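Local coordinates for Glyco_hydro_cc domain-containing protein (Cryptococcus neoformans, PDB 6UBC) that probably binds oligosaccharides of the beta-1,3-glucan type as a subgroup VII member of glycoside hydrolase family 128, at residues Ser213-Gln216 with Gly217-Trp221; Ser330-Ser333 with Thr334-Ile338. All blocks are in the same frame, centred on the assembly; numbering follows the deposited sequence.

Interaction 1 (Ser213-Gln216 with Gly217-Trp221)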
loop_
_atom_site.group_PDB
_atom_site.type_symbol
_atom_site.label_atom_id
_atom_site.label_comp_id
_atom_site.label_asym_id
_atom_site.label_seq_id
_atom_site.Cartn_x
_atom_site.Cartn_y
_atom_site.Cartn_z
ATOM N N SER A 213 -0.294 -17.999 0.797
ATOM C CA SER A 213 0.134 -19.411 0.735
ATOM C C SER A 213 0.940 -19.584 -0.560
ATOM O O SER A 213 1.830 -20.453 -0.595
ATOM C CB SER A 213 -0.971 -20.377 0.880
ATOM O OG SER A 213 -1.923 -20.187 -0.133
ATOM N N PHE A 214 0.628 -18.820 -1.604
ATOM C CA PHE A 214 1.274 -18.948 -2.938
ATOM C C PHE A 214 2.599 -18.209 -2.990
ATOM O O PHE A 214 3.531 -18.716 -3.675
ATOM C CB PHE A 214 0.405 -18.469 -4.091
ATOM C CG PHE A 214 -0.825 -19.294 -4.327
ATOM C CD1 PHE A 214 -0.795 -20.448 -5.093
ATOM C CD2 PHE A 214 -2.036 -18.900 -3.766
ATOM C CE1 PHE A 214 -1.964 -21.187 -5.303
ATOM C CE2 PHE A 214 -3.204 -19.644 -3.982
ATOM C CZ PHE A 214 -3.168 -20.790 -4.742
ATOM N N LEU A 215 2.716 -17.067 -2.320
ATOM C CA LEU A 215 3.906 -16.183 -2.490
ATOM C C LEU A 215 4.931 -16.407 -1.378
ATOM O O LEU A 215 6.034 -15.822 -1.439
ATOM C CB LEU A 215 3.504 -14.713 -2.561
ATOM C CG LEU A 215 2.464 -14.337 -3.623
ATOM C CD1 LEU A 215 2.194 -12.831 -3.607
ATOM C CD2 LEU A 215 2.843 -14.745 -5.001
ATOM N N GLN A 216 4.560 -17.175 -0.371
ATOM C CA GLN A 216 5.403 -17.423 0.816
ATOM C C GLN A 216 6.829 -17.786 0.360
ATOM O O GLN A 216 7.072 -18.528 -0.622
ATOM C CB GLN A 216 4.793 -18.445 1.774
ATOM C CG GLN A 216 4.681 -19.810 1.135
ATOM C CD GLN A 216 4.137 -20.844 2.085
ATOM O OE1 GLN A 216 4.787 -21.113 3.102
ATOM N NE2 GLN A 216 3.016 -21.471 1.720
ATOM N N GLY A 217 7.784 -17.210 1.065
ATOM C CA GLY A 217 9.202 -17.422 0.776
ATOM C C GLY A 217 9.721 -16.389 -0.222
ATOM O O GLY A 217 10.916 -16.345 -0.441
ATOM N N HIS A 218 8.906 -15.583 -0.879
ATOM C CA HIS A 218 9.422 -14.614 -1.895
ATOM C C HIS A 218 8.944 -13.185 -1.583
ATOM O O HIS A 218 9.061 -12.358 -2.445
ATOM C CB HIS A 218 9.016 -15.021 -3.314
ATOM C CG HIS A 218 9.414 -16.390 -3.713
ATOM N ND1 HIS A 218 10.682 -16.661 -4.200
ATOM C CD2 HIS A 218 8.678 -17.533 -3.758
ATOM C CE1 HIS A 218 10.727 -17.957 -4.496
ATOM N NE2 HIS A 218 9.479 -18.524 -4.205
ATOM N N ILE A 219 8.386 -12.951 -0.388
ATOM C CA ILE A 219 7.824 -11.632 -0.010
ATOM C C ILE A 219 8.362 -11.248 1.355
ATOM O O ILE A 219 8.670 -12.200 2.178
ATOM C CB ILE A 219 6.296 -11.702 0.023
ATOM C CG1 ILE A 219 5.763 -12.889 0.834
ATOM C CG2 ILE A 219 5.756 -11.674 -1.377
ATOM C CD1 ILE A 219 4.320 -12.606 1.304
ATOM N N GLY A 220 8.531 -9.942 1.598
ATOM C CA GLY A 220 8.973 -9.436 2.899
ATOM C C GLY A 220 7.850 -9.164 3.886
ATOM O O GLY A 220 8.131 -9.078 5.106
ATOM N N TRP A 221 6.614 -9.004 3.389
ATOM C CA TRP A 221 5.536 -8.365 4.160
ATOM C C TRP A 221 4.210 -8.562 3.464
ATOM O O TRP A 221 4.191 -8.912 2.227
ATOM C CB TRP A 221 5.816 -6.880 4.344
ATOM C CG TRP A 221 5.836 -6.059 3.083
ATOM C CD1 TRP A 221 6.805 -6.099 2.110
ATOM C CD2 TRP A 221 4.807 -5.211 2.561
ATOM N NE1 TRP A 221 6.489 -5.285 1.060
ATOM C CE2 TRP A 221 5.284 -4.675 1.342
ATOM C CE3 TRP A 221 3.556 -4.804 3.027
ATOM C CZ2 TRP A 221 4.531 -3.791 0.577
ATOM C CZ3 TRP A 221 2.850 -3.874 2.293
ATOM C CH2 TRP A 221 3.340 -3.378 1.089
#

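Interaction 2 (Ser330-Ser333 with Thr334-Ile338)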
loop_
_atom_site.group_PDB
_atom_site.type_symbol
_atom_site.label_atom_id
_atom_site.label_comp_id
_atom_site.label_asym_id
_atom_site.label_seq_id
_atom_site.Cartn_x
_atom_site.Cartn_y
_atom_site.Cartn_z
ATOM N N SER A 330 0.375 19.359 6.681
ATOM C CA SER A 330 0.378 20.659 7.380
ATOM C C SER A 330 -0.291 20.546 8.738
ATOM O O SER A 330 0.251 21.142 9.698
ATOM C CB SER A 330 -0.292 21.701 6.572
ATOM O OG SER A 330 0.547 21.952 5.486
ATOM N N GLN A 331 -1.376 19.796 8.834
ATOM C CA GLN A 331 -2.251 19.716 10.047
ATOM C C GLN A 331 -1.812 18.671 11.077
ATOM O O GLN A 331 -2.055 18.899 12.232
ATOM C CB GLN A 331 -3.680 19.468 9.609
ATOM C CG GLN A 331 -4.166 20.673 8.783
ATOM C CD GLN A 331 -5.615 20.557 8.347
ATOM O OE1 GLN A 331 -6.455 20.035 9.082
ATOM N NE2 GLN A 331 -5.905 21.090 7.162
ATOM N N ILE A 332 -1.138 17.604 10.709
ATOM C CA ILE A 332 -0.700 16.553 11.673
ATOM C C ILE A 332 0.461 17.066 12.513
ATOM O O ILE A 332 1.272 17.843 12.038
ATOM C CB ILE A 332 -0.354 15.201 11.025
ATOM C CG1 ILE A 332 0.758 15.321 9.965
ATOM C CG2 ILE A 332 -1.604 14.636 10.425
ATOM C CD1 ILE A 332 0.969 14.066 9.194
ATOM N N SER A 333 0.530 16.572 13.759
ATOM C CA SER A 333 1.615 16.936 14.698
ATOM C C SER A 333 2.734 15.923 14.609
ATOM O O SER A 333 3.880 16.279 14.933
ATOM C CB SER A 333 1.070 17.156 16.096
ATOM O OG SER A 333 0.371 18.422 16.109
ATOM N N THR A 334 2.430 14.672 14.330
ATOM C CA THR A 334 3.455 13.592 14.180
ATOM C C THR A 334 3.487 13.172 12.721
ATOM O O THR A 334 2.408 12.738 12.219
ATOM C CB THR A 334 3.147 12.384 15.066
ATOM O OG1 THR A 334 3.244 12.871 16.407
ATOM C CG2 THR A 334 4.067 11.207 14.809
ATOM N N SER A 335 4.607 13.351 12.026
ATOM C CA SER A 335 4.632 13.080 10.562
ATOM C C SER A 335 4.758 11.567 10.348
ATOM O O SER A 335 4.993 10.790 11.314
ATOM C CB SER A 335 5.648 13.875 9.747
ATOM O OG SER A 335 5.304 13.795 8.307
ATOM N N TRP A 336 4.650 11.162 9.102
ATOM C CA TRP A 336 4.871 9.757 8.745
ATOM C C TRP A 336 6.366 9.517 8.507
ATOM O O TRP A 336 7.114 10.515 8.246
ATOM C CB TRP A 336 4.036 9.375 7.542
ATOM C CG TRP A 336 4.304 10.173 6.298
ATOM C CD1 TRP A 336 5.223 9.867 5.343
ATOM C CD2 TRP A 336 3.551 11.277 5.802
ATOM N NE1 TRP A 336 5.115 10.730 4.310
ATOM C CE2 TRP A 336 4.072 11.592 4.544
ATOM C CE3 TRP A 336 2.471 12.009 6.273
ATOM C CZ2 TRP A 336 3.586 12.646 3.796
ATOM C CZ3 TRP A 336 1.996 13.065 5.525
ATOM C CH2 TRP A 336 2.570 13.389 4.310
ATOM N N ASP A 337 6.750 8.240 8.525
ATOM C CA ASP A 337 8.134 7.816 8.185
ATOM C C ASP A 337 8.241 7.528 6.687
ATOM O O ASP A 337 9.285 7.794 6.095
ATOM C CB ASP A 337 8.507 6.600 9.015
ATOM C CG ASP A 337 8.458 6.847 10.483
ATOM O OD1 ASP A 337 9.119 7.760 10.891
ATOM O OD2 ASP A 337 7.787 6.113 11.194
ATOM N N ILE A 338 7.180 6.931 6.133
ATOM C CA ILE A 338 7.142 6.335 4.766
ATOM C C ILE A 338 5.919 6.868 4.011
ATOM O O ILE A 338 4.829 6.793 4.553
ATOM C CB ILE A 338 7.207 4.804 4.831
ATOM C CG1 ILE A 338 8.571 4.348 5.379
ATOM C CG2 ILE A 338 6.901 4.191 3.477
ATOM C CD1 ILE A 338 8.632 2.900 5.635
#

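Interaction 1 (Ser213-Gln216 with Gly217-Trp221)
Leu215 O and His218 N are the two ends of a tight turn that starts from Leu215, the last residue of helix 212-215, and has Gln216 and Gly217 at its corners. In chain order, the first anchor is Ser213 O, which receives Gln216 NE2 at 2.8 Å. That N-H···O angle is 170° and the acceptor lies almost in the amide plane, so the bond fixes the rotation of the amide.

Leu215 O accepts His218 N at 2.9 Å, closing a type II beta turn. Gly217, at phi +90°, takes the positive-phi corner that such turns usually give to glycine. The turn leads from the helix toward strand 221-223, an alpha-to-beta connection consistent with the TIM-barrel fold of this family. Leu215 CB also packs on Ile219 CG2 at 4.0 Å, and Leu215 O lies 3.7 Å from Ile219 CG1. Leu437 and Ile440 of helix 431-441 cover this apolar patch.

Gln216 CG stands between its backbone N and carbonyl carbon (chi1 64°), which turns the extended chain back over the helix end. Beside the turn, His218 CD2 approaches Gln216 O obliquely at 3.7 Å, while His218 ND1 is hydrogen-bonded to His444 O.

Interaction 2 (Ser330-Ser333 with Thr334-Ile338)
The consecutive N-H groups of Ser333 and Thr334 are gripped by one carboxylate, that of Asp295: OD2 takes Ser333 N and OD1 takes Thr334 N, which ties the bend between the segments to helix 287-298. The bend is an alpha-to-beta loop of what is, by family, a TIM barrel. Helix 324-331 ends, Ile332 leaves helical geometry (psi 149°), and the chain runs on to strand 339-345.

Thr334 O is the second fixed point. It accepts Trp294 NE1 of the same helix 287-298, and the Ile332 side chain lies alongside it, with CG1 at 3.8 Å and CD1 at 3.6 Å from Thr334 O. With chi1 at 58°, Ile332 swings CG1 over its own backbone, and the extended chain carries CD1 past Ser335, 4.0 Å from Ser335 CA, to Trp336.

The Ile332 and Trp336 side chains cross at about a right angle. Ser335 OG stands 3.8 Å above one face of the indole, offset toward the rim. Around the indole, Tyr362 meets it edge-to-face, Lys364 makes a cation-pi contact, and Trp336 NE1 is hydrogen-bonded to Thr339 OG1. At the six-membered ring, Ile332 CD1 comes in obliquely, 3.9 Å from both Trp336 CE3 and CZ3.

Interactions 1 and 2 belong to the same class of element, a loop leading from a helix to the next parallel strand, but on opposite sides of the chain's centre. Their centres are 30 Å apart and their nearest atoms about 9 Å. Each is partly buried, with a buried aliphatic residue at or just past the helix end and polar residues outside. The chemistry differs: residues 215-218 close their turn with their own backbone bond and a glycine, whereas the bend at Ser333-Thr334 is bonded to Asp295 and Trp294 of helix 287-298. Inside, interaction 1 is aliphatic against helix 431-441, while interaction 2 sets isoleucine against tryptophan. Both loops precede their strands, away from the strand C-termini where TIM-barrel enzymes place their active sites.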